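Local coordinates for protein methyltransferase (PDB 3C3P) that probably transfers a methyl group from S-adenosyl-L-methionine to a hydroxyl oxygen of a substrate that has not been identified, at residues A[26-31]-A[94-99]; A[38-43]-A[71-76]; A[61-66]-A[119-124]. All coordinates share one frame; numbering follows the deposited sequence. Where two conformers were deposited one is given.

Overall arrangement
All three contacts belong to the Rossmann-like methyltransferase fold and meet around the loop that leaves strand 59-63. Contacts 1 and 2 have centres 11 Å apart and touch directly, Glu29 CA lying 3.8 Å from Ile39 CD1. Contact 3 is centred about 16 Å from contact 2, but a probable hydrogen bond of 2.7 Å from Ser71 OG to Asp65 OD2 joins the two. Contacts 1 and 3 do not touch; their nearest atoms are about 5 Å apart. The loop between strand 59-63 and helix 69-75 probably corresponds to the glycine-rich turn that in relatives receives S-adenosylmethionine. Near contact 2, the Trp73 side chain lies about 3 Å from a bound di(hydroxyethyl)ether, probably from the crystallisation liquor.

Contact 1 (A[26-31]-A[94-99]); sequences AAMEQI and VEHARR
Apolar contacts between helices 23-34 and 91-104 converge on the imidazole of His96. Ile31 meets it at the edge, near the ring plane, where its terminal methyl CD1 lies 3.5 Å from His96 NE2 and 3.9 Å from His96 CD2. Met28, a selenomethionine, approaches obliquely, with CG 4.0 Å from His96 CE1. Having CG anti to the backbone N (chi1 -176°), His96 reaches straight across the wide gap between the helices, whose closest CA atoms, those of Met28 and His96, are 8.9 Å apart. Helix 91-104 follows strand 83-88 as part of a beta-alpha unit and packs on the parallel part of the sheet, where Val94 touches Leu112 and Val114, while helix 23-34 is an N-terminal addition lying beside it. A long apolar chain and a branched one suit helix 23-34, since they can fill the gap around a ring. The chalcogen contributes a Met-aromatic contact: Met28 SE lies 5.4 Å from the centroid of the His96 ring, at its edge. On the polar side, His96 ND1 is hydrogen-bonded to the carbonyl of Leu67, a residue whose loop also touches Met28 and Ile31, and this anchors the imidazole.

Contact 2 (A[38-43]-A[71-76]); sequences PIVDRQ and SWWFAR
Val40 and Arg42 meet the indole of Trp73, which reaches out from helix 69-75 toward the segment leading into helix 42-55. Along the 71-76 segment, Ser71 comes first and faces the sheet, where its hydroxyl bonds to Asp65; a small polar residue suits this buried place beside strand 83-88. Trp72 is directed toward Val24 and Val25 of helix 23-34, and Trp72 CZ3 sits 3.7 Å above the plane of the Trp73 ring, over its centre, a T-shaped (edge-to-face) arrangement that covers one face of the Trp73 indole. Trp73 itself makes the crossing. With CG anti to the carbonyl carbon (chi1 -69°), its broad indole spans a backbone gap of 9.5 Å, measured between the CA atoms of Val40 and Trp73. Val40 CG1 approaches obliquely, 4.4 Å from Trp73 NE1, and the carbonyl oxygen Arg42 O lies 4.3 Å from Trp73 CH2, so these are loose van der Waals contacts. The polar end of Arg42 is directed elsewhere, its NH2 bonding to the carbonyl of Pro19. Phe74 points into the core, against Leu48, Ala52 and Val84. Arg76 lays its CD 3.4 Å above one face of the Trp72 ring, and its NH1 forms a salt bridge with Asp22. On the facing segment, Asp41 occupies the N-cap of helix 42-55, its side chain capping a backbone N in the first turn, with OD1 also bonded to Thr44 OG1. The arrangement is that of a Rossmann-like methyltransferase, in which the helix after the first strand and its glycine-rich loop packs against the helix preceding that strand.

Contact 3 (A[61-66]-A[119-124]); sequences VVPGDG and GIAAGQ
Val61 places CG1 anti to its backbone nitrogen (chi1 178°) and CG2 anti to its carbonyl carbon, and this divides its two methyls between Ala121 and Gln124. CG1 packs 3.9 Å from Ala121 CB, while Val61 CG2 lies 4.2 Å from Gln124 CG. The glutamine CG comes to that methyl because chi1 (-65°) sets it opposite the carbonyl carbon; the bend at the next torsion then turns the amide end. Pro63 adds a looser touch, with CB 4.4 Å from Ala121 CB. Val61 and Pro63, alternate residues of strand 59-63, point to the same side of the sheet, whereas Val62 turns to the other, against helix 69-75. Strand 59-63 lies in the parallel part of the seven-stranded mixed sheet, and Val61 bonds through its backbone to Ile129 and Phe131 of the adjacent strand. Alanine suits position 121 because its small side chain allows the short helix 117-121 to come close to the strand, bringing the CA atoms of Pro63 and Ala121 to 6.5 Å. A type I beta turn from Ala121 to Gln124 then reverses the chain, with Gln124 N bonded to Ala121 O at 2.9 Å. Past Pro63, Gly64 takes a positive phi of 94°, and Asp65 OD1 accepts a bond from Ala70 N.

Contact 1 (A[26-31]-A[94-99])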
loop_
_atom_site.group_PDB
_atom_site.type_symbol
_atom_site.label_atom_id
_atom_site.label_comp_id
_atom_site.label_asym_id
_atom_site.label_seq_id
_atom_site.Cartn_x
_atom_site.Cartn_y
_atom_site.Cartn_z
ATOM N N ALA A 26 -10.352 1.517 20.643
ATOM C CA ALA A 26 -11.786 1.355 20.928
ATOM C C ALA A 26 -12.322 2.544 21.730
ATOM O O ALA A 26 -13.467 2.979 21.547
ATOM C CB ALA A 26 -12.046 0.038 21.653
ATOM N N ALA A 27 -11.461 3.084 22.585
ATOM C CA ALA A 27 -11.819 4.211 23.434
ATOM C C ALA A 27 -11.961 5.445 22.578
ATOM O O ALA A 27 -12.802 6.298 22.823
ATOM C CB ALA A 27 -10.766 4.432 24.492
HETATM N N MSE A 28 -11.141 5.486 21.539
HETATM C CA MSE A 28 -11.083 6.614 20.590
HETATM C C MSE A 28 -12.292 6.693 19.635
HETATM O O MSE A 28 -12.770 7.780 19.295
HETATM C CB MSE A 28 -9.756 6.572 19.812
HETATM C CG MSE A 28 -9.616 7.656 18.789
HETATM SE SE MSE A 28 -7.809 7.800 18.079
HETATM C CE MSE A 28 -7.553 5.981 17.407
ATOM N N GLU A 29 -12.780 5.534 19.220
ATOM C CA GLU A 29 -13.944 5.439 18.327
ATOM C C GLU A 29 -15.186 6.005 18.976
ATOM O O GLU A 29 -15.903 6.820 18.410
ATOM C CB GLU A 29 -14.237 3.977 17.996
ATOM C CG GLU A 29 -13.171 3.317 17.124
ATOM C CD GLU A 29 -13.332 1.803 16.992
ATOM O OE1 GLU A 29 -14.275 1.234 17.587
ATOM O OE2 GLU A 29 -12.492 1.185 16.297
ATOM N N GLN A 30 -15.438 5.524 20.184
ATOM C CA GLN A 30 -16.589 5.969 20.990
ATOM C C GLN A 30 -16.550 7.446 21.319
ATOM O O GLN A 30 -17.582 8.115 21.363
ATOM C CB GLN A 30 -16.683 5.183 22.301
ATOM C CG GLN A 30 -17.409 3.857 22.207
ATOM C CD GLN A 30 -18.901 4.050 22.002
ATOM O OE1 GLN A 30 -19.393 5.178 21.948
ATOM N NE2 GLN A 30 -19.631 2.947 21.904
ATOM N N ILE A 31 -15.347 7.952 21.529
ATOM C CA ILE A 31 -15.168 9.368 21.880
ATOM C C ILE A 31 -15.456 10.174 20.623
ATOM O O ILE A 31 -15.959 11.296 20.667
ATOM C CB ILE A 31 -13.773 9.705 22.372
ATOM C CG1 ILE A 31 -13.605 9.230 23.813
ATOM C CG2 ILE A 31 -13.587 11.196 22.340
ATOM C CD1 ILE A 31 -12.218 9.428 24.379
ATOM N N VAL A 94 -5.924 18.140 19.834
ATOM C CA VAL A 94 -4.503 18.124 20.183
ATOM C C VAL A 94 -4.333 17.483 21.568
ATOM O O VAL A 94 -3.481 16.620 21.746
ATOM C CB VAL A 94 -3.860 19.549 20.079
ATOM C CG1 VAL A 94 -2.410 19.542 20.583
ATOM C CG2 VAL A 94 -3.957 20.065 18.640
ATOM N N GLU A 95 -5.191 17.857 22.517
ATOM C CA GLU A 95 -5.118 17.312 23.904
ATOM C C GLU A 95 -5.438 15.825 23.967
ATOM O O GLU A 95 -4.819 15.067 24.713
ATOM C CB GLU A 95 -6.049 18.074 24.863
ATOM C CG GLU A 95 -6.109 17.506 26.318
ATOM C CD GLU A 95 -4.786 17.573 27.082
ATOM O OE1 GLU A 95 -3.794 18.088 26.531
ATOM O OE2 GLU A 95 -4.747 17.114 28.250
ATOM N N HIS A 96 -6.391 15.403 23.145
ATOM C CA HIS A 96 -6.779 13.999 23.122
ATOM C C HIS A 96 -5.593 13.169 22.658
ATOM O O HIS A 96 -5.273 12.116 23.235
ATOM C CB HIS A 96 -7.981 13.743 22.205
ATOM C CG HIS A 96 -8.451 12.328 22.249
ATOM N ND1 HIS A 96 -8.025 11.377 21.351
ATOM C CD2 HIS A 96 -9.250 11.680 23.130
ATOM C CE1 HIS A 96 -8.568 10.211 21.651
ATOM N NE2 HIS A 96 -9.319 10.366 22.724
ATOM N N ALA A 97 -4.937 13.659 21.611
ATOM C CA ALA A 97 -3.778 12.977 21.050
ATOM C C ALA A 97 -2.622 12.998 22.041
ATOM O O ALA A 97 -1.913 12.014 22.205
ATOM C CB ALA A 97 -3.339 13.613 19.734
ATOM N N ARG A 98 -2.422 14.131 22.697
ATOM C CA ARG A 98 -1.322 14.248 23.658
ATOM C C ARG A 98 -1.466 13.180 24.735
ATOM O O ARG A 98 -0.511 12.474 25.069
ATOM C CB ARG A 98 -1.259 15.650 24.278
ATOM C CG ARG A 98 -0.066 15.866 25.202
ATOM N N ARG A 99 -2.665 13.064 25.263
ATOM C CA ARG A 99 -2.919 12.080 26.312
ATOM C C ARG A 99 -2.620 10.645 25.896
ATOM O O ARG A 99 -1.930 9.916 26.616
ATOM C CB ARG A 99 -4.348 12.213 26.882
ATOM C CG ARG A 99 -4.604 13.560 27.538
ATOM C CD ARG A 99 -5.974 13.686 28.137
ATOM N NE ARG A 99 -6.148 15.042 28.636
ATOM C CZ ARG A 99 -7.152 15.463 29.398
ATOM N NH1 ARG A 99 -8.105 14.647 29.841
ATOM N NH2 ARG A 99 -7.175 16.723 29.748
#

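Contact 2 (A[38-43]-A[71-76])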
loop_
_atom_site.group_PDB
_atom_site.type_symbol
_atom_site.label_atom_id
_atom_site.label_comp_id
_atom_site.label_asym_id
_atom_site.label_seq_id
_atom_site.Cartn_x
_atom_site.Cartn_y
_atom_site.Cartn_z
ATOM N N PRO A 38 -15.329 12.696 12.690
ATOM C CA PRO A 38 -14.944 11.641 11.736
ATOM C C PRO A 38 -13.503 11.217 11.931
ATOM O O PRO A 38 -12.610 12.065 12.061
ATOM C CB PRO A 38 -15.124 12.299 10.360
ATOM C CG PRO A 38 -15.236 13.777 10.622
ATOM C CD PRO A 38 -15.716 13.955 12.024
ATOM N N ILE A 39 -13.311 9.908 12.013
ATOM C CA ILE A 39 -11.964 9.323 12.169
ATOM C C ILE A 39 -11.734 8.137 11.227
ATOM O O ILE A 39 -12.661 7.482 10.742
ATOM C CB ILE A 39 -11.622 8.885 13.652
ATOM C CG1 ILE A 39 -12.472 7.691 14.111
ATOM C CG2 ILE A 39 -11.721 10.078 14.635
ATOM C CD1 ILE A 39 -12.066 7.145 15.493
ATOM N N VAL A 40 -10.459 7.920 10.958
ATOM C CA VAL A 40 -9.973 6.815 10.132
ATOM C C VAL A 40 -10.457 5.452 10.660
ATOM O O VAL A 40 -10.203 5.158 11.815
ATOM C CB VAL A 40 -8.387 6.875 10.062
ATOM C CG1 VAL A 40 -7.755 5.556 9.746
ATOM C CG2 VAL A 40 -7.952 7.969 9.067
ATOM N N ASP A 41 -11.156 4.634 9.856
ATOM C CA ASP A 41 -11.577 3.291 10.354
ATOM C C ASP A 41 -10.350 2.359 10.536
ATOM O O ASP A 41 -9.237 2.682 10.101
ATOM C CB ASP A 41 -12.744 2.610 9.581
ATOM C CG ASP A 41 -12.410 2.118 8.164
ATOM O OD1 ASP A 41 -11.248 2.056 7.695
ATOM O OD2 ASP A 41 -13.390 1.690 7.511
ATOM N N ARG A 42 -10.572 1.203 11.149
ATOM C CA ARG A 42 -9.445 0.268 11.428
ATOM C C ARG A 42 -8.739 -0.288 10.218
ATOM O O ARG A 42 -7.528 -0.389 10.231
ATOM C CB ARG A 42 -9.849 -0.910 12.323
ATOM C CG ARG A 42 -10.055 -0.554 13.783
ATOM C CD ARG A 42 -10.489 -1.783 14.591
ATOM N NE ARG A 42 -9.463 -2.827 14.744
ATOM C CZ ARG A 42 -9.733 -4.042 15.237
ATOM N NH1 ARG A 42 -10.977 -4.366 15.518
ATOM N NH2 ARG A 42 -8.794 -4.960 15.371
ATOM N N GLN A 43 -9.473 -0.656 9.178
ATOM C CA GLN A 43 -8.834 -1.216 7.986
ATOM C C GLN A 43 -7.930 -0.161 7.365
ATOM O O GLN A 43 -6.847 -0.462 6.852
ATOM C CB GLN A 43 -9.863 -1.687 6.956
ATOM C CG GLN A 43 -10.731 -2.850 7.434
ATOM C CD GLN A 43 -9.948 -4.127 7.623
ATOM O OE1 GLN A 43 -8.772 -4.195 7.288
ATOM N NE2 GLN A 43 -10.612 -5.162 8.109
ATOM N N SER A 71 -2.358 10.258 13.463
ATOM C CA SER A 71 -1.046 10.399 14.126
ATOM C C SER A 71 -0.763 9.205 15.023
ATOM O O SER A 71 0.380 8.799 15.210
ATOM C CB SER A 71 -0.992 11.693 14.934
ATOM O OG SER A 71 -1.199 12.821 14.099
ATOM N N TRP A 72 -1.835 8.624 15.551
ATOM C CA TRP A 72 -1.701 7.484 16.435
ATOM C C TRP A 72 -1.140 6.304 15.627
ATOM O O TRP A 72 -0.193 5.631 16.054
ATOM C CB TRP A 72 -3.034 7.168 17.116
ATOM C CG TRP A 72 -2.905 6.110 18.081
ATOM C CD1 TRP A 72 -2.521 6.224 19.401
ATOM C CD2 TRP A 72 -3.129 4.735 17.852
ATOM N NE1 TRP A 72 -2.508 4.989 19.995
ATOM C CE2 TRP A 72 -2.870 4.057 19.060
ATOM C CE3 TRP A 72 -3.521 4.003 16.747
ATOM C CZ2 TRP A 72 -3.007 2.682 19.181
ATOM C CZ3 TRP A 72 -3.646 2.632 16.875
ATOM C CH2 TRP A 72 -3.392 1.993 18.068
ATOM N N TRP A 73 -1.698 6.095 14.437
ATOM C CA TRP A 73 -1.265 4.982 13.553
ATOM C C TRP A 73 0.159 5.171 13.069
ATOM O O TRP A 73 0.980 4.249 13.079
ATOM C CB TRP A 73 -2.207 4.786 12.354
ATOM C CG TRP A 73 -3.548 4.255 12.751
ATOM C CD1 TRP A 73 -4.686 4.979 12.976
ATOM C CD2 TRP A 73 -3.874 2.894 13.020
ATOM N NE1 TRP A 73 -5.714 4.134 13.351
ATOM C CE2 TRP A 73 -5.235 2.854 13.404
ATOM C CE3 TRP A 73 -3.140 1.702 13.018
ATOM C CZ2 TRP A 73 -5.883 1.672 13.731
ATOM C CZ3 TRP A 73 -3.786 0.530 13.353
ATOM C CH2 TRP A 73 -5.147 0.527 13.710
ATOM N N PHE A 74 0.451 6.397 12.670
ATOM C CA PHE A 74 1.794 6.736 12.183
ATOM C C PHE A 74 2.878 6.687 13.283
ATOM O O PHE A 74 4.010 6.232 13.041
ATOM C CB PHE A 74 1.821 8.110 11.503
ATOM C CG PHE A 74 1.090 8.159 10.191
ATOM C CD1 PHE A 74 1.508 7.357 9.128
ATOM C CD2 PHE A 74 0.072 9.063 9.975
ATOM C CE1 PHE A 74 0.874 7.405 7.890
ATOM C CE2 PHE A 74 -0.559 9.121 8.727
ATOM C CZ PHE A 74 -0.151 8.294 7.690
ATOM N N ALA A 75 2.540 7.172 14.477
ATOM C CA ALA A 75 3.499 7.215 15.593
ATOM C C ALA A 75 4.018 5.831 15.949
ATOM O O ALA A 75 5.173 5.648 16.332
ATOM C CB ALA A 75 2.873 7.887 16.844
ATOM N N ARG A 76 3.126 4.876 15.811
ATOM C CA ARG A 76 3.403 3.473 16.135
ATOM C C ARG A 76 4.344 2.817 15.148
ATOM O O ARG A 76 4.961 1.804 15.451
ATOM C CB ARG A 76 2.100 2.650 16.139
ATOM C CG ARG A 76 1.046 3.118 17.138
ATOM C CD ARG A 76 0.033 2.014 17.479
ATOM N NE ARG A 76 0.747 0.792 17.873
ATOM C CZ ARG A 76 0.267 -0.210 18.601
ATOM N NH1 ARG A 76 -0.931 -0.143 19.173
ATOM N NH2 ARG A 76 1.049 -1.264 18.825
#

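Contact 3 (A[61-66]-A[119-124])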
loop_
_atom_site.group_PDB
_atom_site.type_symbol
_atom_site.label_atom_id
_atom_site.label_comp_id
_atom_site.label_asym_id
_atom_site.label_seq_id
_atom_site.Cartn_x
_atom_site.Cartn_y
_atom_site.Cartn_z
ATOM N N VAL A 61 3.958 14.285 8.316
ATOM C CA VAL A 61 3.175 15.483 8.605
ATOM C C VAL A 61 1.669 15.217 8.371
ATOM O O VAL A 61 1.233 14.709 7.332
ATOM C CB VAL A 61 3.730 16.700 7.817
ATOM C CG1 VAL A 61 2.888 17.975 8.075
ATOM C CG2 VAL A 61 5.231 16.907 8.194
ATOM N N VAL A 62 0.906 15.531 9.418
ATOM C CA VAL A 62 -0.533 15.330 9.464
ATOM C C VAL A 62 -1.252 16.651 9.730
ATOM O O VAL A 62 -1.427 17.037 10.882
ATOM C CB VAL A 62 -0.883 14.339 10.594
ATOM C CG1 VAL A 62 -2.345 13.983 10.555
ATOM C CG2 VAL A 62 -0.004 13.084 10.477
ATOM N N PRO A 63 -1.627 17.377 8.662
ATOM C CA PRO A 63 -2.331 18.643 8.834
ATOM C C PRO A 63 -3.813 18.423 8.983
ATOM O O PRO A 63 -4.505 18.235 7.995
ATOM C CB PRO A 63 -2.039 19.412 7.533
ATOM C CG PRO A 63 -1.315 18.468 6.624
ATOM C CD PRO A 63 -1.257 17.116 7.262
ATOM N N GLY A 64 -4.266 18.497 10.231
ATOM C CA GLY A 64 -5.659 18.266 10.619
ATOM C C GLY A 64 -5.788 16.800 11.015
ATOM O O GLY A 64 -5.494 15.904 10.239
ATOM N N ASP A 65 -6.217 16.542 12.240
ATOM C CA ASP A 65 -6.329 15.162 12.675
ATOM C C ASP A 65 -7.259 14.996 13.872
ATOM O O ASP A 65 -6.896 15.233 15.038
ATOM C CB ASP A 65 -4.918 14.622 12.974
ATOM C CG ASP A 65 -4.882 13.125 13.171
ATOM O OD1 ASP A 65 -5.841 12.437 12.770
ATOM O OD2 ASP A 65 -3.865 12.615 13.695
ATOM N N GLY A 66 -8.483 14.597 13.531
ATOM C CA GLY A 66 -9.528 14.327 14.491
ATOM C C GLY A 66 -9.069 13.286 15.500
ATOM O O GLY A 66 -8.760 12.127 15.159
ATOM N N GLY A 119 -0.810 26.274 7.181
ATOM C CA GLY A 119 0.044 27.416 7.517
ATOM C C GLY A 119 1.302 26.937 8.225
ATOM O O GLY A 119 2.417 27.344 7.896
ATOM N N ILE A 120 1.111 26.038 9.179
ATOM C CA ILE A 120 2.210 25.477 9.964
ATOM C C ILE A 120 2.968 24.378 9.202
ATOM O O ILE A 120 4.203 24.314 9.242
ATOM C CB ILE A 120 1.697 24.968 11.339
ATOM C CG1 ILE A 120 1.243 26.181 12.173
ATOM C CG2 ILE A 120 2.770 24.164 12.045
ATOM C CD1 ILE A 120 0.670 25.845 13.516
ATOM N N ALA A 121 2.222 23.545 8.487
ATOM C CA ALA A 121 2.812 22.431 7.731
ATOM C C ALA A 121 3.776 22.961 6.671
ATOM O O ALA A 121 4.845 22.388 6.397
ATOM C CB ALA A 121 1.713 21.576 7.077
ATOM N N ALA A 122 3.394 24.098 6.116
ATOM C CA ALA A 122 4.184 24.734 5.066
ATOM C C ALA A 122 5.602 25.104 5.517
ATOM O O ALA A 122 6.470 25.354 4.684
ATOM C CB ALA A 122 3.459 25.971 4.526
ATOM N N GLY A 123 5.838 25.130 6.824
ATOM C CA GLY A 123 7.152 25.481 7.375
ATOM C C GLY A 123 8.056 24.272 7.548
ATOM O O GLY A 123 9.211 24.369 7.967
ATOM N N GLN A 124 7.498 23.115 7.227
ATOM C CA GLN A 124 8.226 21.837 7.319
ATOM C C GLN A 124 9.031 21.587 6.054
ATOM O O GLN A 124 8.728 22.116 4.994
ATOM C CB GLN A 124 7.253 20.687 7.601
ATOM C CG GLN A 124 6.583 20.805 8.959
ATOM C CD GLN A 124 7.516 20.487 10.109
ATOM O OE1 GLN A 124 8.230 19.479 10.091
ATOM N NE2 GLN A 124 7.459 21.298 11.154
#